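Long-range contacts in dehalogenase-like hydrolase (Ralstonia solanacearum, PDB 3UMB), which probably catalyses the hydrolytic dehalogenation of small (S)-2-haloalkanoic acids, yielding the corresponding (R)-2-hydroxyalkanoic acids and a halide ion: residues V21-K32 with L81-L91; L118-P126 with Y154-A164. All coordinates share one frame; numbering follows the deposited sequence.

Contact 1 of 2, residues V21-K32 with L81-L91; sequences VAARAEQLFPGK and LPLGNHAEATL
The ring of F29 lies between two leucines, one from each segment. L81 CB stands over one face, 4.1 Å from the centroid of the F29 ring and 13° off its normal, a CH-pi contact, while L28 CB covers the opposite face. At the rim the ring slides past the pyrrolidine of P82, running the other way, and P82 O sits in the ring plane, 3.7 Å from F29 CE1, so that the aromatic edge meets a carbonyl oxygen of the inverse gamma turn centred on P82. With CG anti to the carbonyl carbon (chi1 -61°), F29 extends its ring across to this turn. L81 CD1 lies over the same face as its CB, whereas CD2 turns away to the aliphatic root of K32, 3.8 Å from K32 CB.

Further along the helices, L28 and L91 point at each other tip to tip, L28 CD1 coming to 3.7 Å from L91 CG, and the other methyl of L28, CD2, rests on A87 CB. L91 is a knob in the hole formed by V21, R24, A25 and L28; its CD2 is pressed to 3.5 Å from R24 CG. The arginine chain, bent at chi2 and chi3, crosses T90 at about a right angle and brings one face of its guanidinium over T90 CG2. T90 OG1 turns back instead to H86 O, which also accepts from T90 N. No hydrogen bond joins the segments.

The segments 21-28 and 85-91 run nearly antiparallel (163°), their axes approaching to 10.8 Å, within the helical cap inserted after the first core strand, as in related L-2-haloacid dehalogenases. R24 makes a salt bridge to E94, further along helix 85-96. Helix 33-54 touches V21, F29 and L81, and helix 64-78 packs on L83 and L91.

Contact 2 of 2, residues L118-P126 with Y154-A164; sequences LGILSNGNP and YKTAPAAYALA
K155 and N123 make the polar links. The lysine chain, extended beyond CG, crosses N123 at a slant until NZ donates to L121 O at 3.2 Å, 37° out of the carbonyl plane. The same ammonium group forms a salt bridge with D184, and a long, weak ion pair reaches D10. N123 holds the backbone of K155 with both ends of its amide: OD1 accepts a weak bond from K155 N (3.3 Å), and ND2 donates to a water bound to K155 O.

This is the Rossmann-like core of the HAD fold, where the loop after strand 118-122 and the loop bearing K155 meet at the C-terminal ends of parallel strands; the lysine probably corresponds to the conserved lysine of HAD enzymes.

The ring of Y154 stands almost perpendicular to the N123 amide (88°) and takes OD1 at its edge, Y154 CD2 lying 3.3 Å from N123 OD1. Y154 OH bonds to K62 O.

Apolar packing rests on L121. With CG anti to the backbone N (chi1 -174°), it places CD1 3.9 Å from L163 CB, crossing that side chain at about a right angle, while CD2 lies 4.5 Å from A164 CB and against A160 O.

From the N terminus, the chain first passes through strand 6-9 and enters the helical region, where contact 1 closes a loop of 48 residues made largely of helix and brings helix 19-28 against helix 85-96. It returns to the parallel sheet along strand 118-122, and contact 2 closes a shorter loop, which includes helix 126-134 and the outermost strand 144-147, on the segment leading into helix 163-168. The two loops follow in series, neither nested nor crossed. Contact 1 is helix-to-helix packing; contact 2 ties strand 118-122 of the core to the loop and helices that follow strand 144-147. The contacts do not touch; their centres lie about 29 Å apart, on opposite sides of the chain's centre.

Contact 1 of 2, residues V21-K32 with L81-L91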
loop_
_atom_site.group_PDB
_atom_site.type_symbol
_atom_site.label_atom_id
_atom_site.label_comp_id
_atom_site.label_asym_id
_atom_site.label_seq_id
_atom_site.Cartn_x
_atom_site.Cartn_y
_atom_site.Cartn_z
ATOM N N VAL A 21 18.889 8.555 -7.428
ATOM C CA VAL A 21 18.189 7.752 -8.420
ATOM C C VAL A 21 17.249 8.638 -9.225
ATOM O O VAL A 21 17.187 8.539 -10.456
ATOM C CB VAL A 21 17.423 6.569 -7.792
ATOM C CG1 VAL A 21 16.757 5.767 -8.863
ATOM C CG2 VAL A 21 18.365 5.666 -6.967
ATOM N N ALA A 22 16.543 9.536 -8.544
ATOM C CA ALA A 22 15.644 10.464 -9.233
ATOM C C ALA A 22 16.426 11.264 -10.278
ATOM O O ALA A 22 16.037 11.317 -11.455
ATOM C CB ALA A 22 14.955 11.367 -8.225
ATOM N N ALA A 23 17.582 11.797 -9.860
ATOM C CA ALA A 23 18.490 12.578 -10.729
ATOM C C ALA A 23 19.015 11.841 -11.975
ATOM O O ALA A 23 19.188 12.430 -13.037
ATOM C CB ALA A 23 19.659 13.089 -9.897
ATOM N N ARG A 24 19.279 10.560 -11.835
ATOM C CA ARG A 24 19.746 9.717 -12.939
ATOM C C ARG A 24 18.590 9.246 -13.853
ATOM O O ARG A 24 18.794 8.854 -15.008
ATOM C CB ARG A 24 20.454 8.511 -12.320
ATOM C CG ARG A 24 20.600 7.271 -13.198
ATOM C CD ARG A 24 21.589 7.490 -14.295
ATOM N NE ARG A 24 22.949 7.422 -13.776
ATOM C CZ ARG A 24 24.036 7.628 -14.510
ATOM N NH1 ARG A 24 23.925 7.939 -15.810
ATOM N NH2 ARG A 24 25.235 7.528 -13.942
ATOM N N ALA A 25 17.381 9.258 -13.297
ATOM C CA ALA A 25 16.163 8.974 -14.050
ATOM C C ALA A 25 15.959 10.098 -15.072
ATOM O O ALA A 25 15.912 9.844 -16.264
ATOM C CB ALA A 25 14.952 8.836 -13.093
ATOM N N GLU A 26 15.910 11.333 -14.590
ATOM C CA GLU A 26 15.922 12.536 -15.439
ATOM C C GLU A 26 16.853 12.448 -16.616
ATOM O O GLU A 26 16.507 12.887 -17.695
ATOM C CB GLU A 26 16.343 13.777 -14.638
ATOM C CG GLU A 26 15.212 14.537 -13.931
ATOM C CD GLU A 26 14.090 15.008 -14.896
ATOM O OE1 GLU A 26 14.381 15.160 -16.128
ATOM O OE2 GLU A 26 12.931 15.209 -14.394
ATOM N N GLN A 27 18.048 11.907 -16.425
ATOM C CA GLN A 27 19.026 11.930 -17.497
ATOM C C GLN A 27 18.709 10.922 -18.573
ATOM O O GLN A 27 19.084 11.131 -19.735
ATOM C CB GLN A 27 20.447 11.664 -16.955
ATOM C CG GLN A 27 21.598 11.839 -17.999
ATOM C CD GLN A 27 21.684 10.710 -19.059
ATOM O OE1 GLN A 27 21.325 9.553 -18.793
ATOM N NE2 GLN A 27 22.172 11.054 -20.262
ATOM N N LEU A 28 18.098 9.798 -18.208
ATOM C CA LEU A 28 17.770 8.791 -19.214
ATOM C C LEU A 28 16.418 9.113 -19.870
ATOM O O LEU A 28 16.152 8.663 -20.984
ATOM C CB LEU A 28 17.729 7.391 -18.596
ATOM C CG LEU A 28 19.020 6.803 -17.987
ATOM C CD1 LEU A 28 18.726 6.205 -16.602
ATOM C CD2 LEU A 28 19.732 5.761 -18.907
ATOM N N PHE A 29 15.602 9.891 -19.148
ATOM C CA PHE A 29 14.198 10.146 -19.460
ATOM C C PHE A 29 13.922 11.604 -19.182
ATOM O O PHE A 29 13.392 11.952 -18.113
ATOM C CB PHE A 29 13.286 9.276 -18.589
ATOM C CG PHE A 29 13.501 7.813 -18.789
ATOM C CD1 PHE A 29 13.514 7.274 -20.067
ATOM C CD2 PHE A 29 13.681 6.970 -17.705
ATOM C CE1 PHE A 29 13.729 5.903 -20.264
ATOM C CE2 PHE A 29 13.863 5.593 -17.887
ATOM C CZ PHE A 29 13.890 5.051 -19.161
ATOM N N PRO A 30 14.298 12.471 -20.137
ATOM C CA PRO A 30 14.251 13.899 -19.904
ATOM C C PRO A 30 12.806 14.395 -19.761
ATOM O O PRO A 30 11.920 14.000 -20.540
ATOM C CB PRO A 30 14.923 14.481 -21.150
ATOM C CG PRO A 30 15.557 13.344 -21.852
ATOM C CD PRO A 30 14.762 12.151 -21.493
ATOM N N GLY A 31 12.601 15.235 -18.753
ATOM C CA GLY A 31 11.279 15.689 -18.347
ATOM C C GLY A 31 10.433 14.711 -17.512
ATOM O O GLY A 31 9.368 15.090 -17.064
ATOM N N LYS A 32 10.903 13.479 -17.285
ATOM C CA LYS A 32 10.078 12.425 -16.634
ATOM C C LYS A 32 10.707 11.749 -15.395
ATOM O O LYS A 32 10.262 10.669 -14.967
ATOM C CB LYS A 32 9.699 11.358 -17.677
ATOM C CG LYS A 32 8.921 11.904 -18.883
ATOM C CD LYS A 32 7.520 12.411 -18.497
ATOM C CE LYS A 32 6.942 13.343 -19.558
ATOM N NZ LYS A 32 7.087 12.759 -20.938
ATOM N N LEU A 81 7.768 5.262 -21.048
ATOM C CA LEU A 81 9.217 5.470 -21.143
ATOM C C LEU A 81 10.008 4.290 -21.752
ATOM O O LEU A 81 9.769 3.137 -21.381
ATOM C CB LEU A 81 9.764 5.757 -19.746
ATOM C CG LEU A 81 9.057 6.850 -18.954
ATOM C CD1 LEU A 81 9.695 6.940 -17.542
ATOM C CD2 LEU A 81 9.131 8.184 -19.676
ATOM N N PRO A 82 10.976 4.573 -22.670
ATOM C CA PRO A 82 11.804 3.533 -23.326
ATOM C C PRO A 82 12.870 2.797 -22.442
ATOM O O PRO A 82 14.085 3.003 -22.601
ATOM C CB PRO A 82 12.476 4.294 -24.477
ATOM C CG PRO A 82 12.509 5.675 -24.056
ATOM C CD PRO A 82 11.251 5.900 -23.250
ATOM N N LEU A 83 12.389 1.911 -21.569
ATOM C CA LEU A 83 13.224 1.160 -20.635
ATOM C C LEU A 83 13.512 -0.238 -21.177
ATOM O O LEU A 83 12.729 -1.161 -20.996
ATOM C CB LEU A 83 12.541 1.048 -19.258
ATOM C CG LEU A 83 13.319 0.311 -18.151
ATOM C CD1 LEU A 83 13.979 1.318 -17.191
ATOM C CD2 LEU A 83 12.410 -0.649 -17.401
ATOM N N GLY A 84 14.645 -0.380 -21.846
ATOM C CA GLY A 84 15.155 -1.699 -22.206
ATOM C C GLY A 84 16.287 -2.095 -21.249
ATOM O O GLY A 84 16.474 -1.472 -20.208
ATOM N N ASN A 85 17.064 -3.103 -21.631
ATOM C CA ASN A 85 18.069 -3.656 -20.741
ATOM C C ASN A 85 19.088 -2.614 -20.215
ATOM O O ASN A 85 19.313 -2.539 -19.004
ATOM C CB ASN A 85 18.756 -4.859 -21.391
ATOM C CG ASN A 85 17.790 -5.995 -21.665
ATOM O OD1 ASN A 85 17.016 -6.395 -20.785
ATOM N ND2 ASN A 85 17.826 -6.525 -22.893
ATOM N N HIS A 86 19.662 -1.781 -21.083
ATOM C CA HIS A 86 20.677 -0.833 -20.609
ATOM C C HIS A 86 20.070 0.102 -19.578
ATOM O O HIS A 86 20.618 0.209 -18.493
ATOM C CB HIS A 86 21.379 -0.030 -21.744
ATOM C CG HIS A 86 22.270 1.079 -21.236
ATOM N ND1 HIS A 86 23.596 0.883 -20.897
ATOM C CD2 HIS A 86 22.008 2.388 -20.976
ATOM C CE1 HIS A 86 24.121 2.023 -20.469
ATOM N NE2 HIS A 86 23.175 2.950 -20.494
ATOM N N ALA A 87 18.954 0.777 -19.881
ATOM C CA ALA A 87 18.470 1.841 -18.955
ATOM C C ALA A 87 17.986 1.241 -17.608
ATOM O O ALA A 87 18.108 1.859 -16.555
ATOM C CB ALA A 87 17.390 2.706 -19.590
ATOM N N GLU A 88 17.424 0.041 -17.695
ATOM C CA GLU A 88 17.082 -0.779 -16.535
ATOM C C GLU A 88 18.328 -1.123 -15.711
ATOM O O GLU A 88 18.407 -0.769 -14.548
ATOM C CB GLU A 88 16.423 -2.074 -16.999
ATOM C CG GLU A 88 16.133 -3.039 -15.892
ATOM C CD GLU A 88 15.045 -3.977 -16.248
ATOM O OE1 GLU A 88 13.986 -3.506 -16.687
ATOM O OE2 GLU A 88 15.226 -5.191 -16.085
ATOM N N ALA A 89 19.302 -1.804 -16.325
ATOM C CA ALA A 89 20.570 -2.092 -15.637
ATOM C C ALA A 89 21.126 -0.818 -14.990
ATOM O O ALA A 89 21.448 -0.805 -13.822
ATOM C CB ALA A 89 21.591 -2.759 -16.591
ATOM N N THR A 90 21.158 0.283 -15.712
ATOM C CA THR A 90 21.714 1.532 -15.173
ATOM C C THR A 90 21.018 2.034 -13.944
ATOM O O THR A 90 21.645 2.630 -13.061
ATOM C CB THR A 90 21.655 2.675 -16.203
ATOM O OG1 THR A 90 22.447 2.325 -17.331
ATOM C CG2 THR A 90 22.192 3.976 -15.610
ATOM N N LEU A 91 19.702 1.856 -13.887
ATOM C CA LEU A 91 18.948 2.469 -12.782
ATOM C C LEU A 91 19.032 1.589 -11.576
ATOM O O LEU A 91 19.054 2.066 -10.467
ATOM C CB LEU A 91 17.488 2.742 -13.156
ATOM C CG LEU A 91 17.271 4.080 -13.881
ATOM C CD1 LEU A 91 15.794 4.217 -14.263
ATOM C CD2 LEU A 91 17.737 5.251 -12.994
#

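Contact 2 of 2, residues L118-P126 with Y154-A164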
loop_
_atom_site.group_PDB
_atom_site.type_symbol
_atom_site.label_atom_id
_atom_site.label_comp_id
_atom_site.label_asym_id
_atom_site.label_seq_id
_atom_site.Cartn_x
_atom_site.Cartn_y
_atom_site.Cartn_z
ATOM N N LEU A 118 24.081 -1.009 17.510
ATOM C CA LEU A 118 23.389 -0.392 16.388
ATOM C C LEU A 118 23.061 -1.464 15.403
ATOM O O LEU A 118 23.882 -2.358 15.175
ATOM C CB LEU A 118 24.247 0.682 15.696
ATOM C CG LEU A 118 24.698 1.893 16.520
ATOM C CD1 LEU A 118 25.352 2.952 15.610
ATOM C CD2 LEU A 118 23.576 2.499 17.395
ATOM N N GLY A 119 21.851 -1.391 14.847
ATOM C CA GLY A 119 21.465 -2.286 13.761
ATOM C C GLY A 119 20.681 -1.619 12.645
ATOM O O GLY A 119 20.140 -0.501 12.816
ATOM N N ILE A 120 20.635 -2.319 11.513
ATOM C CA ILE A 120 19.725 -2.028 10.403
ATOM C C ILE A 120 18.641 -3.109 10.302
ATOM O O ILE A 120 18.948 -4.321 10.370
ATOM C CB ILE A 120 20.453 -2.060 9.076
ATOM C CG1 ILE A 120 21.609 -1.070 9.082
ATOM C CG2 ILE A 120 19.497 -1.736 7.923
ATOM C CD1 ILE A 120 22.327 -0.979 7.741
ATOM N N LEU A 121 17.390 -2.678 10.136
ATOM C CA LEU A 121 16.272 -3.571 9.764
ATOM C C LEU A 121 15.583 -3.039 8.511
ATOM O O LEU A 121 15.016 -1.947 8.541
ATOM C CB LEU A 121 15.260 -3.747 10.888
ATOM C CG LEU A 121 14.158 -4.779 10.601
ATOM C CD1 LEU A 121 14.756 -6.198 10.474
ATOM C CD2 LEU A 121 13.070 -4.739 11.667
ATOM N N SER A 122 15.665 -3.813 7.420
ATOM C CA SER A 122 15.357 -3.339 6.092
ATOM C C SER A 122 14.518 -4.304 5.272
ATOM O O SER A 122 14.673 -5.522 5.351
ATOM C CB SER A 122 16.651 -3.074 5.340
ATOM O OG SER A 122 16.382 -2.753 3.973
ATOM N N ASN A 123 13.631 -3.741 4.461
ATOM C CA ASN A 123 12.840 -4.524 3.515
ATOM C C ASN A 123 13.854 -5.117 2.519
ATOM O O ASN A 123 13.627 -6.158 1.872
ATOM C CB ASN A 123 11.778 -3.635 2.808
ATOM C CG ASN A 123 10.421 -3.563 3.554
ATOM O OD1 ASN A 123 10.112 -4.354 4.452
ATOM N ND2 ASN A 123 9.593 -2.601 3.151
ATOM N N GLY A 124 15.006 -4.454 2.437
ATOM C CA GLY A 124 16.076 -4.883 1.554
ATOM C C GLY A 124 16.479 -6.319 1.746
ATOM O O GLY A 124 16.787 -6.737 2.854
ATOM N N ASN A 125 16.449 -7.105 0.677
ATOM C CA ASN A 125 17.105 -8.425 0.701
ATOM C C ASN A 125 18.604 -8.235 1.078
ATOM O O ASN A 125 19.159 -7.149 0.865
ATOM C CB ASN A 125 16.895 -9.240 -0.609
ATOM C CG ASN A 125 17.039 -8.400 -1.894
ATOM O OD1 ASN A 125 17.176 -8.928 -2.979
ATOM N ND2 ASN A 125 16.989 -7.111 -1.761
ATOM N N PRO A 126 19.230 -9.249 1.712
ATOM C CA PRO A 126 20.553 -8.948 2.273
ATOM C C PRO A 126 21.585 -8.702 1.164
ATOM O O PRO A 126 22.307 -7.728 1.249
ATOM C CB PRO A 126 20.898 -10.185 3.140
ATOM C CG PRO A 126 20.058 -11.305 2.600
ATOM C CD PRO A 126 18.827 -10.658 1.924
ATOM N N TYR A 154 7.128 -8.618 4.468
ATOM C CA TYR A 154 7.541 -7.215 4.531
ATOM C C TYR A 154 6.872 -6.512 5.687
ATOM O O TYR A 154 5.792 -6.890 6.124
ATOM C CB TYR A 154 7.184 -6.532 3.224
ATOM C CG TYR A 154 8.075 -6.940 2.101
ATOM C CD1 TYR A 154 7.647 -7.815 1.149
ATOM C CD2 TYR A 154 9.382 -6.442 1.998
ATOM C CE1 TYR A 154 8.489 -8.222 0.108
ATOM C CE2 TYR A 154 10.254 -6.869 0.972
ATOM C CZ TYR A 154 9.781 -7.720 -0.000
ATOM O OH TYR A 154 10.602 -8.123 -1.063
ATOM N N LYS A 155 7.501 -5.467 6.190
ATOM C CA LYS A 155 6.815 -4.525 7.063
ATOM C C LYS A 155 5.547 -4.123 6.374
ATOM O O LYS A 155 5.556 -3.939 5.144
ATOM C CB LYS A 155 7.632 -3.252 7.279
ATOM C CG LYS A 155 8.997 -3.475 7.941
ATOM C CD LYS A 155 9.946 -2.360 7.498
ATOM C CE LYS A 155 11.101 -2.101 8.445
ATOM N NZ LYS A 155 11.999 -1.000 7.851
ATOM N N THR A 156 4.465 -3.920 7.120
ATOM C CA THR A 156 4.448 -3.837 8.597
ATOM C C THR A 156 4.200 -5.156 9.356
ATOM O O THR A 156 3.774 -5.129 10.504
ATOM C CB THR A 156 3.356 -2.879 9.011
ATOM O OG1 THR A 156 2.208 -3.157 8.220
ATOM C CG2 THR A 156 3.763 -1.401 8.726
ATOM N N ALA A 157 4.438 -6.295 8.703
ATOM C CA ALA A 157 4.186 -7.606 9.252
ATOM C C ALA A 157 4.909 -7.828 10.580
ATOM O O ALA A 157 6.094 -7.529 10.653
ATOM C CB ALA A 157 4.665 -8.683 8.187
ATOM N N PRO A 158 4.212 -8.350 11.627
ATOM C CA PRO A 158 4.887 -8.558 12.935
ATOM C C PRO A 158 6.213 -9.340 12.839
ATOM O O PRO A 158 7.150 -9.040 13.559
ATOM C CB PRO A 158 3.880 -9.367 13.752
ATOM C CG PRO A 158 2.529 -8.950 13.228
ATOM C CD PRO A 158 2.742 -8.484 11.756
ATOM N N ALA A 159 6.262 -10.318 11.927
ATOM C CA ALA A 159 7.416 -11.213 11.831
ATOM C C ALA A 159 8.643 -10.403 11.392
ATOM O O ALA A 159 9.768 -10.797 11.711
ATOM C CB ALA A 159 7.158 -12.371 10.837
ATOM N N ALA A 160 8.420 -9.324 10.630
ATOM C CA ALA A 160 9.519 -8.428 10.183
ATOM C C ALA A 160 10.024 -7.605 11.342
ATOM O O ALA A 160 11.214 -7.557 11.573
ATOM C CB ALA A 160 9.089 -7.503 9.057
ATOM N N TYR A 161 9.123 -6.960 12.074
ATOM C CA TYR A 161 9.516 -6.175 13.252
ATOM C C TYR A 161 10.204 -7.090 14.293
ATOM O O TYR A 161 11.269 -6.744 14.852
ATOM C CB TYR A 161 8.328 -5.406 13.852
ATOM C CG TYR A 161 7.845 -4.242 12.979
ATOM C CD1 TYR A 161 8.726 -3.201 12.594
ATOM C CD2 TYR A 161 6.529 -4.164 12.566
ATOM C CE1 TYR A 161 8.303 -2.132 11.763
ATOM C CE2 TYR A 161 6.082 -3.088 11.738
ATOM C CZ TYR A 161 6.980 -2.079 11.344
ATOM O OH TYR A 161 6.521 -1.036 10.556
ATOM N N ALA A 162 9.668 -8.297 14.460
ATOM C CA ALA A 162 10.191 -9.197 15.455
ATOM C C ALA A 162 11.643 -9.549 15.257
ATOM O O ALA A 162 12.258 -9.993 16.210
ATOM C CB ALA A 162 9.371 -10.470 15.577
ATOM N N LEU A 163 12.188 -9.377 14.064
ATOM C CA LEU A 163 13.584 -9.724 13.847
ATOM C C LEU A 163 14.535 -8.964 14.808
ATOM O O LEU A 163 15.565 -9.503 15.199
ATOM C CB LEU A 163 14.030 -9.554 12.359
ATOM C CG LEU A 163 13.482 -10.520 11.290
ATOM C CD1 LEU A 163 13.679 -9.988 9.856
ATOM C CD2 LEU A 163 14.071 -11.898 11.423
ATOM N N ALA A 164 14.200 -7.738 15.193
ATOM C CA ALA A 164 15.194 -6.912 15.893
ATOM C C ALA A 164 15.282 -7.265 17.369
ATOM O O ALA A 164 16.374 -7.493 17.857
ATOM C CB ALA A 164 14.980 -5.449 15.670
HETATM O O HOH W 1 6.669 -2.716 3.028
#